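Local coordinates for protein arginase 1, mitochondrial (Arabidopsis thaliana, PDB 6VSU) that hydrolyses L-arginine to urea and L-ornithine with two manganese ions per subunit, and also converts agmatine to putrescine, at residues L47-G52 against V99-I104; P61-P66 against N294-T299; G137-I142 against V290-P295; L161-H166 against I246-D251. All coordinates share one frame; numbering follows the deposited sequence.

All four interactions gather round the C-terminal ends of strands in one parallel sheet, where an alpha/beta enzyme of this kind builds its active site. Interaction 1 closes early in the chain, its segments alternating with those of interaction 2; interaction 3 follows interaction 1, and interaction 4 is nested inside the loops closed by interactions 2 and 3. Interaction 3 is the hub: its centre lies about 9 Å from that of interaction 2, with which it shares Asn294 and Pro295, about 10 Å from interaction 4 and about 11 Å from interaction 1. Interactions 3 and 4 both touch one manganese ion, whereas interactions 1 and 2 reach toward a neighbouring subunit, so the metal centre and the hexamer interface are joined through adjoining loops.

Interaction 1. Residues L47-G52 against V99-I104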
loop_
_atom_site.group_PDB
_atom_site.type_symbol
_atom_site.label_atom_id
_atom_site.label_comp_id
_atom_site.label_asym_id
_atom_site.label_seq_id
_atom_site.Cartn_x
_atom_site.Cartn_y
_atom_site.Cartn_z
ATOM N N LEU E 47 -20.765 12.284 19.494
ATOM C CA LEU E 47 -21.027 13.477 18.675
ATOM C C LEU E 47 -19.828 13.687 17.758
ATOM O O LEU E 47 -18.735 13.825 18.268
ATOM C CB LEU E 47 -21.238 14.684 19.575
ATOM C CG LEU E 47 -21.443 15.987 18.830
ATOM C CD1 LEU E 47 -22.736 15.963 18.055
ATOM C CD2 LEU E 47 -21.445 17.152 19.797
ATOM N N GLY E 48 -20.034 13.616 16.444
ATOM C CA GLY E 48 -18.969 13.753 15.463
ATOM C C GLY E 48 -18.777 15.195 15.140
ATOM O O GLY E 48 -19.810 15.966 15.048
ATOM N N VAL E 49 -17.519 15.607 15.053
ATOM C CA VAL E 49 -17.208 16.984 14.594
ATOM C C VAL E 49 -16.180 16.896 13.479
ATOM O O VAL E 49 -14.972 16.810 13.760
ATOM C CB VAL E 49 -16.732 17.824 15.782
ATOM C CG1 VAL E 49 -16.588 19.273 15.327
ATOM C CG2 VAL E 49 -17.709 17.714 16.946
ATOM N N PRO E 50 -16.628 16.690 12.226
ATOM C CA PRO E 50 -15.725 16.456 11.095
ATOM C C PRO E 50 -15.078 17.751 10.614
ATOM O O PRO E 50 -15.546 18.372 9.665
ATOM C CB PRO E 50 -16.646 15.894 9.988
ATOM C CG PRO E 50 -17.992 16.564 10.312
ATOM C CD PRO E 50 -18.040 16.530 11.832
ATOM N N LEU E 51 -14.115 18.198 11.390
ATOM C CA LEU E 51 -13.433 19.496 11.217
ATOM C C LEU E 51 -11.950 19.210 11.100
ATOM O O LEU E 51 -11.376 18.610 12.002
ATOM C CB LEU E 51 -13.771 20.381 12.423
ATOM C CG LEU E 51 -13.343 21.820 12.298
ATOM C CD1 LEU E 51 -14.234 22.699 13.141
ATOM C CD2 LEU E 51 -11.882 21.995 12.677
ATOM N N GLY E 52 -11.293 19.693 10.067
ATOM C CA GLY E 52 -9.818 19.560 9.964
ATOM C C GLY E 52 -9.110 20.827 9.509
ATOM O O GLY E 52 -7.902 20.732 9.291
ATOM N N VAL E 99 -22.066 16.893 13.536
ATOM C CA VAL E 99 -22.292 18.334 13.266
ATOM C C VAL E 99 -21.982 18.517 11.792
ATOM O O VAL E 99 -20.970 18.038 11.303
ATOM C CB VAL E 99 -21.392 19.194 14.170
ATOM C CG1 VAL E 99 -21.524 20.662 13.907
ATOM C CG2 VAL E 99 -21.630 18.895 15.625
ATOM N N PRO E 100 -22.876 19.146 11.029
ATOM C CA PRO E 100 -22.609 19.390 9.611
ATOM C C PRO E 100 -21.650 20.569 9.365
ATOM O O PRO E 100 -22.021 21.580 8.848
ATOM C CB PRO E 100 -24.014 19.623 9.049
ATOM C CG PRO E 100 -24.814 20.171 10.230
ATOM C CD PRO E 100 -24.215 19.550 11.469
ATOM N N VAL E 101 -20.404 20.358 9.736
ATOM C CA VAL E 101 -19.314 21.384 9.749
ATOM C C VAL E 101 -19.082 21.909 8.347
ATOM O O VAL E 101 -18.951 23.145 8.189
ATOM C CB VAL E 101 -17.993 20.808 10.301
ATOM C CG1 VAL E 101 -16.833 21.760 10.095
ATOM C CG2 VAL E 101 -18.152 20.453 11.764
ATOM N N GLN E 102 -18.920 21.002 7.384
ATOM C CA GLN E 102 -18.433 21.428 6.054
ATOM C C GLN E 102 -19.461 22.360 5.439
ATOM O O GLN E 102 -19.053 23.268 4.725
ATOM C CB GLN E 102 -18.022 20.249 5.170
ATOM C CG GLN E 102 -16.845 19.462 5.726
ATOM C CD GLN E 102 -15.713 20.392 6.100
ATOM O OE1 GLN E 102 -15.340 21.260 5.314
ATOM N NE2 GLN E 102 -15.149 20.187 7.278
ATOM N N GLU E 103 -20.742 22.023 5.604
ATOM C CA GLU E 103 -21.888 22.795 5.056
ATOM C C GLU E 103 -21.945 24.178 5.714
ATOM O O GLU E 103 -22.195 25.150 4.997
ATOM C CB GLU E 103 -23.174 21.984 5.215
ATOM C CG GLU E 103 -23.227 20.742 4.341
ATOM C CD GLU E 103 -22.599 19.466 4.885
ATOM O OE1 GLU E 103 -22.046 19.489 5.996
ATOM O OE2 GLU E 103 -22.666 18.451 4.186
ATOM N N ILE E 104 -21.719 24.250 7.028
ATOM C CA ILE E 104 -21.676 25.558 7.742
ATOM C C ILE E 104 -20.498 26.397 7.217
ATOM O O ILE E 104 -20.705 27.575 6.825
ATOM C CB ILE E 104 -21.616 25.338 9.241
ATOM C CG1 ILE E 104 -22.905 24.670 9.741
ATOM C CG2 ILE E 104 -21.334 26.672 9.926
ATOM C CD1 ILE E 104 -22.805 24.253 11.182
HETATM O O HOH W 1 -12.880 21.307 8.242
#
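Val101 packs against the bend at Pro50, so that the first turn of helix 101-106 meets the chain just after it leaves strand 43-48. Val101 CB lies 3.5 Å from Pro50 O. Its CG1, anti to the backbone N (chi1 170°), rests against CB, CG and CD1 of Leu51. The other branch, Val101 CG2, comes within 3.9 Å of Pro50 CD and 4.1 Å of Val49 CG1. A valine suits the place because its two methyls serve two sets of neighbours from one short stem. At the end of the strand, Leu47 CD1 meets Val99 CG2 at 4.0 Å, and Val99 N gives Gly48 O a nearly straight hydrogen bond of 2.9 Å.

The polar end belongs to Gln102. Its chain is bent at chi2 (-50°), which turns the amide back so that Gln102 NE2 donates to Pro50 O at 3.0 Å, with the oxygen in the amide plane. NE2 also donates to a water that accepts from Gly52 N, while OE1 is held by Arg105. A leucine in its place would probably leave Pro50 O without this donor and the water without its amide partner. Proline fits at Pro50 and Pro100 because each centres an inverse gamma turn, and Pro100 occupies the N-cap position of the helix. Such turns lead the chain out of neighbouring strands 43-48 and 93-98 at one side of the parallel arginase alpha/beta sheet.

Interaction 2. Residues P61-P66 against N294-T299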
loop_
_atom_site.group_PDB
_atom_site.type_symbol
_atom_site.label_atom_id
_atom_site.label_comp_id
_atom_site.label_asym_id
_atom_site.label_seq_id
_atom_site.Cartn_x
_atom_site.Cartn_y
_atom_site.Cartn_z
ATOM N N PRO E 61 -8.204 14.548 9.429
ATOM C CA PRO E 61 -9.152 14.315 10.504
ATOM C C PRO E 61 -10.583 14.745 10.219
ATOM O O PRO E 61 -11.444 14.167 10.763
ATOM C CB PRO E 61 -8.541 15.073 11.713
ATOM C CG PRO E 61 -7.054 14.981 11.394
ATOM C CD PRO E 61 -6.973 15.204 9.902
ATOM N N ALA E 62 -10.812 15.681 9.333
ATOM C CA ALA E 62 -12.201 15.998 8.891
ATOM C C ALA E 62 -12.960 14.741 8.462
ATOM O O ALA E 62 -14.208 14.831 8.483
ATOM C CB ALA E 62 -12.217 16.981 7.755
ATOM N N PHE E 63 -12.288 13.651 8.031
ATOM C CA PHE E 63 -12.968 12.457 7.449
ATOM C C PHE E 63 -13.101 11.366 8.514
ATOM O O PHE E 63 -13.609 10.285 8.219
ATOM C CB PHE E 63 -12.232 11.903 6.220
ATOM C CG PHE E 63 -12.086 12.879 5.101
ATOM C CD1 PHE E 63 -13.182 13.270 4.369
ATOM C CD2 PHE E 63 -10.871 13.440 4.782
ATOM C CE1 PHE E 63 -13.064 14.179 3.317
ATOM C CE2 PHE E 63 -10.744 14.347 3.748
ATOM C CZ PHE E 63 -11.842 14.711 3.001
ATOM N N ALA E 64 -12.580 11.589 9.709
ATOM C CA ALA E 64 -12.455 10.537 10.729
ATOM C C ALA E 64 -13.798 10.044 11.273
ATOM O O ALA E 64 -14.003 8.839 11.362
ATOM C CB ALA E 64 -11.606 11.012 11.828
ATOM N N PRO E 65 -14.758 10.892 11.710
ATOM C CA PRO E 65 -15.863 10.357 12.499
ATOM C C PRO E 65 -16.606 9.193 11.861
ATOM O O PRO E 65 -16.894 8.205 12.524
ATOM C CB PRO E 65 -16.726 11.575 12.854
ATOM C CG PRO E 65 -15.749 12.722 12.787
ATOM C CD PRO E 65 -14.811 12.363 11.632
ATOM N N PRO E 66 -16.954 9.239 10.573
ATOM C CA PRO E 66 -17.652 8.088 9.980
ATOM C C PRO E 66 -16.826 6.789 9.959
ATOM O O PRO E 66 -17.457 5.701 10.059
ATOM C CB PRO E 66 -17.964 8.558 8.544
ATOM C CG PRO E 66 -17.870 10.113 8.661
ATOM C CD PRO E 66 -16.761 10.371 9.653
ATOM N N ASN E 294 -6.358 10.412 11.322
ATOM C CA ASN E 294 -6.275 10.859 9.917
ATOM C C ASN E 294 -6.413 9.631 9.012
ATOM O O ASN E 294 -5.405 8.999 8.736
ATOM C CB ASN E 294 -4.969 11.587 9.607
ATOM C CG ASN E 294 -4.986 12.170 8.226
ATOM O OD1 ASN E 294 -5.751 11.714 7.362
ATOM N ND2 ASN E 294 -4.182 13.195 8.044
ATOM N N PRO E 295 -7.638 9.304 8.518
ATOM C CA PRO E 295 -7.877 8.144 7.660
ATOM C C PRO E 295 -6.998 8.123 6.396
ATOM O O PRO E 295 -6.647 7.062 5.919
ATOM C CB PRO E 295 -9.337 8.242 7.219
ATOM C CG PRO E 295 -9.957 9.242 8.113
ATOM C CD PRO E 295 -8.853 10.098 8.696
ATOM N N GLN E 296 -6.616 9.285 5.880
ATOM C CA GLN E 296 -5.813 9.340 4.628
ATOM C C GLN E 296 -4.355 8.948 4.950
ATOM O O GLN E 296 -3.616 8.798 4.008
ATOM C CB GLN E 296 -5.864 10.723 3.981
ATOM C CG GLN E 296 -7.295 11.188 3.762
ATOM C CD GLN E 296 -7.534 12.539 3.111
ATOM O OE1 GLN E 296 -7.181 13.584 3.709
ATOM N NE2 GLN E 296 -8.203 12.498 1.929
ATOM N N ARG E 297 -3.947 8.821 6.219
ATOM C CA ARG E 297 -2.591 8.365 6.593
ATOM C C ARG E 297 -2.655 6.955 7.176
ATOM O O ARG E 297 -1.604 6.444 7.551
ATOM C CB ARG E 297 -1.945 9.357 7.573
ATOM C CG ARG E 297 -1.544 10.700 6.964
ATOM C CD ARG E 297 -0.527 10.637 5.840
ATOM N NE ARG E 297 0.693 11.457 5.987
ATOM C CZ ARG E 297 1.459 11.499 7.109
ATOM N NH1 ARG E 297 1.114 10.809 8.195
ATOM N NH2 ARG E 297 2.572 12.224 7.140
ATOM N N ASP E 298 -3.833 6.338 7.211
ATOM C CA ASP E 298 -4.020 4.989 7.800
ATOM C C ASP E 298 -3.522 3.892 6.818
ATOM O O ASP E 298 -3.316 4.169 5.656
ATOM C CB ASP E 298 -5.482 4.730 8.126
ATOM C CG ASP E 298 -5.684 3.808 9.333
ATOM O OD1 ASP E 298 -4.660 3.288 9.883
ATOM O OD2 ASP E 298 -6.884 3.585 9.702
ATOM N N THR E 299 -3.370 2.686 7.317
ATOM C CA THR E 299 -3.068 1.485 6.525
ATOM C C THR E 299 -4.278 1.185 5.652
ATOM O O THR E 299 -5.409 1.664 5.927
ATOM C CB THR E 299 -2.753 0.307 7.445
ATOM O OG1 THR E 299 -3.997 -0.078 8.035
ATOM C CG2 THR E 299 -1.743 0.694 8.510
#
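The 3-10 turn that runs into helix 64-72 packs on a second short 3-10 turn, 295-297, and the key contact between them is Phe63 against Pro295 and Gln296, at the border with a neighbouring subunit. Pro295 meets the first turn with the outer corner of its ring: Pro295 CG lies 4.0 Å from Phe63 CB and 3.8 Å from Ala64 CA. A proline ring suits this place, being compact and rigid, and the small Ala64 lets the two backbones come close. Further out, the side chain of Gln296 is extended beyond CG and sets its amide against CD2 and CE2 of the Phe63 ring. Gln296 NE2 is 3.6 Å from Phe63 CE2, and the amide and ring planes are 61° apart, an oblique meeting. The amide's strong polar partner is elsewhere, since NE2 is hydrogen-bonded to Glu70 of the neighbouring subunit, whose Arg67 makes a cation-pi contact with the Phe63 ring.

Asn294 starts the second turn with an Asx turn: its CG is anti to the backbone N (chi1 -173°), and Asn294 OD1 accepts from Gln296 N at 3.0 Å. Asparagine fits because its other amide atom, ND2, can serve a separate partner, Ser262. Asn294 ND2 also touches Pro61 CD at 3.9 Å. Each turn also carries its own backbone bond, Ala64 N to Pro61 O and Arg297 N to Asn294 O. The Pro61 side chain lies about 4 Å from a bound sodium ion, whose protein ligands are Leu58, Ser262 and Glu292.

Interaction 3. Residues G137-I142 against V290-P295; sequences GGDHSI and VVEFNP. With MN (manganese (II) ion), chain B; NA (sodium ion), chain C.
Val291 meets His140 through a chi1 of -60°, which puts CG1 anti to the carbonyl carbon and CG2 between the backbone N and the carbonyl carbon, setting CG2 over one face of the His140 ring; Glu292 is bent at chi2 (-74°), which folds its carboxylate back toward the loop 137-142. Val291 CG2 makes a CH-pi contact, 3.4 Å from the ring centroid of His140 and almost exactly on the ring normal. Valine suits the place because its other branch, Val291 CG1, can meet Ile142 CD1 at 3.9 Å.

Backbone bonds tie the segments at two points: Gly137 N to Val290 O at 2.8 Å, and Glu292 N to Gly138 O at 3.0 Å. Glycine fits at Gly137, where a CB would run into Val291 CG1, and at Gly138, which has positive phi and follows a cis peptide. Glu292 OE2 accepts from His140 N at 2.8 Å, on the anti side but tilted out of the carboxylate plane, and is also hydrogen-bonded to His180 ND1. Asp139 shapes the loop by an Asx turn, Asp139 OD1 taking both Ser141 N (2.8 Å) and Ser141 OG, while OD2 binds Ser55. An alanine at Asp139 would probably leave both Ser141 donors without their acceptor and the loop that carries His140 freer to shift.

His140 ND1 binds a manganese ion at 2.3 Å, and NE2 is hydrogen-bonded to Ser247 OG, a second-shell partner that helps, with the metal bond, to fix the ring's rotation. Glu292 OE1 meanwhile binds sodium at 2.8 Å. Glu292, inferred to bind substrate, thus joins the sodium site directly to the backbone of a manganese ligand.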
loop_
_atom_site.group_PDB
_atom_site.type_symbol
_atom_site.label_atom_id
_atom_site.label_comp_id
_atom_site.label_asym_id
_atom_site.label_seq_id
_atom_site.Cartn_x
_atom_site.Cartn_y
_atom_site.Cartn_z
ATOM N N GLY E 137 -13.376 13.625 16.850
ATOM C CA GLY E 137 -12.808 14.601 15.916
ATOM C C GLY E 137 -12.478 13.944 14.572
ATOM O O GLY E 137 -12.644 12.735 14.420
ATOM N N GLY E 138 -12.043 14.760 13.596
ATOM C CA GLY E 138 -11.813 16.184 13.759
ATOM C C GLY E 138 -10.435 16.461 14.353
ATOM O O GLY E 138 -9.869 15.593 15.083
ATOM N N ASP E 139 -9.840 17.600 14.005
ATOM C CA ASP E 139 -8.524 18.014 14.544
ATOM C C ASP E 139 -8.700 18.516 15.999
ATOM O O ASP E 139 -9.826 18.683 16.465
ATOM C CB ASP E 139 -7.852 18.986 13.581
ATOM C CG ASP E 139 -8.396 20.420 13.548
ATOM O OD1 ASP E 139 -8.685 21.000 14.650
ATOM O OD2 ASP E 139 -8.462 20.973 12.398
ATOM N N HIS E 140 -7.603 18.753 16.709
ATOM C CA HIS E 140 -7.624 19.038 18.170
ATOM C C HIS E 140 -8.223 20.430 18.462
ATOM O O HIS E 140 -8.445 20.715 19.597
ATOM C CB HIS E 140 -6.206 18.865 18.769
ATOM C CG HIS E 140 -6.265 18.165 20.060
ATOM N ND1 HIS E 140 -5.280 17.333 20.490
ATOM C CD2 HIS E 140 -7.260 18.099 20.956
ATOM C CE1 HIS E 140 -5.644 16.806 21.626
ATOM N NE2 HIS E 140 -6.829 17.287 21.934
ATOM N N SER E 141 -8.542 21.255 17.464
ATOM C CA SER E 141 -9.134 22.587 17.718
ATOM C C SER E 141 -10.473 22.427 18.427
ATOM O O SER E 141 -10.873 23.355 19.179
ATOM C CB SER E 141 -9.245 23.446 16.502
ATOM O OG SER E 141 -10.161 22.922 15.588
ATOM N N ILE E 142 -11.137 21.310 18.217
ATOM C CA ILE E 142 -12.530 21.157 18.683
ATOM C C ILE E 142 -12.568 20.978 20.214
ATOM O O ILE E 142 -13.623 21.240 20.820
ATOM C CB ILE E 142 -13.174 20.002 17.934
ATOM C CG1 ILE E 142 -12.673 18.673 18.475
ATOM C CG2 ILE E 142 -12.965 20.192 16.424
ATOM C CD1 ILE E 142 -13.301 17.507 17.840
ATOM N N VAL E 290 -11.936 11.958 21.123
ATOM C CA VAL E 290 -10.874 11.212 20.390
ATOM C C VAL E 290 -10.628 11.915 19.070
ATOM O O VAL E 290 -11.557 11.952 18.242
ATOM C CB VAL E 290 -11.254 9.748 20.187
ATOM C CG1 VAL E 290 -10.174 9.037 19.383
ATOM C CG2 VAL E 290 -11.450 9.089 21.531
ATOM N N VAL E 291 -9.444 12.498 18.907
ATOM C CA VAL E 291 -9.172 13.474 17.819
ATOM C C VAL E 291 -7.896 13.039 17.082
ATOM O O VAL E 291 -7.130 12.196 17.593
ATOM C CB VAL E 291 -9.002 14.888 18.387
ATOM C CG1 VAL E 291 -10.239 15.368 19.118
ATOM C CG2 VAL E 291 -7.819 15.009 19.329
ATOM N N GLU E 292 -7.719 13.629 15.907
ATOM C CA GLU E 292 -6.481 13.612 15.089
ATOM C C GLU E 292 -6.267 12.231 14.460
ATOM O O GLU E 292 -5.155 12.014 13.914
ATOM C CB GLU E 292 -5.303 14.093 15.927
ATOM C CG GLU E 292 -5.447 15.583 16.246
ATOM C CD GLU E 292 -5.180 16.559 15.114
ATOM O OE1 GLU E 292 -4.647 16.077 14.056
ATOM O OE2 GLU E 292 -5.422 17.821 15.302
ATOM N N PHE E 293 -7.269 11.343 14.456
ATOM C CA PHE E 293 -7.199 10.156 13.576
ATOM C C PHE E 293 -7.349 10.671 12.148
ATOM O O PHE E 293 -8.275 11.419 11.893
ATOM C CB PHE E 293 -8.275 9.151 13.929
ATOM C CG PHE E 293 -8.610 8.173 12.840
ATOM C CD1 PHE E 293 -7.602 7.576 12.086
ATOM C CD2 PHE E 293 -9.918 7.790 12.620
ATOM C CE1 PHE E 293 -7.925 6.693 11.076
ATOM C CE2 PHE E 293 -10.230 6.871 11.628
ATOM C CZ PHE E 293 -9.232 6.349 10.843
ATOM N N ASN E 294 -6.358 10.412 11.322
ATOM C CA ASN E 294 -6.275 10.859 9.917
ATOM C C ASN E 294 -6.413 9.631 9.012
ATOM O O ASN E 294 -5.405 8.999 8.736
ATOM C CB ASN E 294 -4.969 11.587 9.607
ATOM C CG ASN E 294 -4.986 12.170 8.226
ATOM O OD1 ASN E 294 -5.751 11.714 7.362
ATOM N ND2 ASN E 294 -4.182 13.195 8.044
ATOM N N PRO E 295 -7.638 9.304 8.518
ATOM C CA PRO E 295 -7.877 8.144 7.660
ATOM C C PRO E 295 -6.998 8.123 6.396
ATOM O O PRO E 295 -6.647 7.062 5.919
ATOM C CB PRO E 295 -9.337 8.242 7.219
ATOM C CG PRO E 295 -9.957 9.242 8.113
ATOM C CD PRO E 295 -8.853 10.098 8.696
HETATM MN MN MN B . -3.101 17.570 19.769
HETATM NA NA NA C . -4.184 17.135 11.560
HETATM O O HOH W 2 -10.318 11.341 15.626
HETATM O O HOH W 3 -1.150 17.685 18.918
HETATM O O HOH W 4 -2.983 18.963 17.784
HETATM O O HOH W 5 -1.941 18.636 10.653
#

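Interaction 4. Residues L161-H166 against I246-D251. With MN (manganese (II) ion), chain D; MN (manganese (II) ion), chain B; ORN (L-ornithine), chain F.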
loop_
_atom_site.group_PDB
_atom_site.type_symbol
_atom_site.label_atom_id
_atom_site.label_comp_id
_atom_site.label_asym_id
_atom_site.label_seq_id
_atom_site.Cartn_x
_atom_site.Cartn_y
_atom_site.Cartn_z
ATOM N N LEU E 161 -7.506 15.309 31.626
ATOM C CA LEU E 161 -6.432 14.398 31.163
ATOM C C LEU E 161 -6.326 14.503 29.621
ATOM O O LEU E 161 -7.313 14.288 28.927
ATOM C CB LEU E 161 -6.658 12.971 31.658
ATOM C CG LEU E 161 -5.674 11.947 31.090
ATOM C CD1 LEU E 161 -4.294 12.240 31.588
ATOM C CD2 LEU E 161 -6.061 10.530 31.455
ATOM N N HIS E 162 -5.179 14.995 29.192
ATOM C CA HIS E 162 -4.803 15.333 27.813
ATOM C C HIS E 162 -3.705 14.355 27.389
ATOM O O HIS E 162 -2.613 14.452 27.878
ATOM C CB HIS E 162 -4.430 16.815 27.720
ATOM C CG HIS E 162 -4.023 17.237 26.360
ATOM N ND1 HIS E 162 -3.128 18.239 26.164
ATOM C CD2 HIS E 162 -4.318 16.724 25.141
ATOM C CE1 HIS E 162 -2.887 18.348 24.873
ATOM N NE2 HIS E 162 -3.619 17.432 24.210
ATOM N N LEU E 163 -4.047 13.368 26.582
ATOM C CA LEU E 163 -3.077 12.368 26.069
ATOM C C LEU E 163 -2.667 12.802 24.653
ATOM O O LEU E 163 -3.549 12.888 23.764
ATOM C CB LEU E 163 -3.742 10.979 26.068
ATOM C CG LEU E 163 -3.846 10.334 27.446
ATOM C CD1 LEU E 163 -4.892 9.235 27.441
ATOM C CD2 LEU E 163 -2.511 9.764 27.771
ATOM N N ASP E 164 -1.391 13.107 24.460
ATOM C CA ASP E 164 -0.955 13.696 23.189
ATOM C C ASP E 164 0.561 13.700 23.107
ATOM O O ASP E 164 1.221 13.870 24.168
ATOM C CB ASP E 164 -1.530 15.088 23.164
ATOM C CG ASP E 164 -1.571 15.746 21.803
ATOM O OD1 ASP E 164 -0.614 15.525 21.017
ATOM O OD2 ASP E 164 -2.552 16.481 21.571
ATOM N N ALA E 165 1.114 13.564 21.897
ATOM C CA ALA E 165 2.555 13.799 21.647
ATOM C C ALA E 165 2.921 15.305 21.864
ATOM O O ALA E 165 4.095 15.603 22.091
ATOM C CB ALA E 165 2.933 13.305 20.252
ATOM N N HIS E 166 1.946 16.212 21.747
ATOM C CA HIS E 166 2.080 17.681 21.602
ATOM C C HIS E 166 1.289 18.356 22.703
ATOM O O HIS E 166 0.178 17.936 22.964
ATOM C CB HIS E 166 1.508 18.138 20.236
ATOM C CG HIS E 166 2.075 17.371 19.079
ATOM N ND1 HIS E 166 1.408 16.258 18.518
ATOM C CD2 HIS E 166 3.269 17.504 18.444
ATOM C CE1 HIS E 166 2.183 15.765 17.601
ATOM N NE2 HIS E 166 3.327 16.509 17.524
ATOM N N ILE E 246 -11.562 13.882 29.408
ATOM C CA ILE E 246 -10.389 13.188 28.831
ATOM C C ILE E 246 -10.293 13.532 27.343
ATOM O O ILE E 246 -11.224 13.191 26.587
ATOM C CB ILE E 246 -10.499 11.683 29.077
ATOM C CG1 ILE E 246 -10.680 11.374 30.558
ATOM C CG2 ILE E 246 -9.283 10.981 28.482
ATOM C CD1 ILE E 246 -10.894 9.885 30.883
ATOM N N SER E 247 -9.177 14.094 26.912
ATOM C CA SER E 247 -8.926 14.373 25.478
ATOM C C SER E 247 -7.803 13.458 25.010
ATOM O O SER E 247 -6.662 13.553 25.532
ATOM C CB SER E 247 -8.600 15.833 25.233
ATOM O OG SER E 247 -8.273 16.058 23.871
ATOM N N ILE E 248 -8.094 12.612 24.019
ATOM C CA ILE E 248 -7.072 11.691 23.468
ATOM C C ILE E 248 -6.790 12.132 22.063
ATOM O O ILE E 248 -7.649 11.938 21.189
ATOM C CB ILE E 248 -7.524 10.233 23.544
ATOM C CG1 ILE E 248 -8.046 9.917 24.952
ATOM C CG2 ILE E 248 -6.358 9.359 23.137
ATOM C CD1 ILE E 248 -8.191 8.430 25.251
ATOM N N ASP E 249 -5.586 12.586 21.829
ATOM C CA ASP E 249 -5.057 12.671 20.442
ATOM C C ASP E 249 -4.462 11.303 20.172
ATOM O O ASP E 249 -3.696 10.811 20.971
ATOM C CB ASP E 249 -4.046 13.786 20.335
ATOM C CG ASP E 249 -3.377 14.009 18.994
ATOM O OD1 ASP E 249 -3.274 13.066 18.171
ATOM O OD2 ASP E 249 -2.935 15.146 18.796
ATOM N N VAL E 250 -4.919 10.659 19.123
ATOM C CA VAL E 250 -4.433 9.321 18.707
ATOM C C VAL E 250 -2.900 9.317 18.598
ATOM O O VAL E 250 -2.331 8.262 18.822
ATOM C CB VAL E 250 -5.171 8.965 17.401
ATOM C CG1 VAL E 250 -4.531 7.836 16.709
ATOM C CG2 VAL E 250 -6.602 8.585 17.676
ATOM N N ASP E 251 -2.239 10.469 18.373
ATOM C CA ASP E 251 -0.760 10.517 18.270
ATOM C C ASP E 251 -0.110 10.428 19.653
ATOM O O ASP E 251 1.087 10.364 19.696
ATOM C CB ASP E 251 -0.234 11.691 17.442
ATOM C CG ASP E 251 -0.321 13.050 18.130
ATOM O OD1 ASP E 251 -0.408 13.084 19.378
ATOM O OD2 ASP E 251 -0.394 14.033 17.393
HETATM MN MN MN D . -0.712 15.573 18.837
HETATM MN MN MN B . -3.101 17.570 19.769
HETATM N N ORN F . 4.491 21.350 14.267
HETATM C CA ORN F . 3.438 21.453 15.309
HETATM C CB ORN F . 2.623 20.162 15.354
HETATM C CG ORN F . 1.268 20.292 16.025
HETATM C CD ORN F . 0.494 18.988 16.025
HETATM N NE ORN F . -0.596 18.907 16.995
HETATM C C ORN F . 4.081 21.717 16.677
HETATM O O ORN F . 5.227 22.168 16.698
HETATM O OXT ORN F . 3.398 21.467 17.667
HETATM O O HOH W 3 -1.150 17.685 18.918
HETATM O O HOH W 4 -2.983 18.963 17.784
#
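Strands 161-163 and 246-249 run parallel, their axes 4° apart and 4.8 Å from each other, pairing Leu161 with Ile246, His162 with Ser247 and Leu163 with Ile248. Bonds from Ser247 N to Leu161 O, Leu163 N to Ser247 O and Asp249 N to Leu163 O lock the register. Leu163 and Ile248 point the same way on one face, CD1 to CD1 at 4.0 Å, apolar branches suited to that buried side.

At the strand ends and just past them come the metal ligands. Asp164 bridges the two manganese ions, binding with OD1 the one shared with His166 and Asp251 and with OD2 the one shared with His140, each at 2.2 Å. Asp249 OD2 is a second bridge, 2.3 Å from the former and 2.6 Å from the latter. Asp251 binds the former through both oxygens, OD2 more closely than OD1, and Asp251 OD1 accepts from Ala165 N at 3.0 Å. Aspartate fits here because its short carboxylate can reach two ions or grip one twice. His162 NE2 donates to Asp164 OD2 and helps to orient it, its ND1 being held by Gln198. His166 binds with ND1; ornithine CD lies 3.7 Å above one face of its ring, while Ala165 CB lies on the opposite face, offset toward the rim.

The pair lies inside the sheet, with strand 193-201 beyond 158-163 and strand 285-291 beyond 244-249. Helix 303-319 packs on Ile246 and Ile248, whereas His162 and Ser247 look to the other face, where His140 and Phe184 meet the His162 ring.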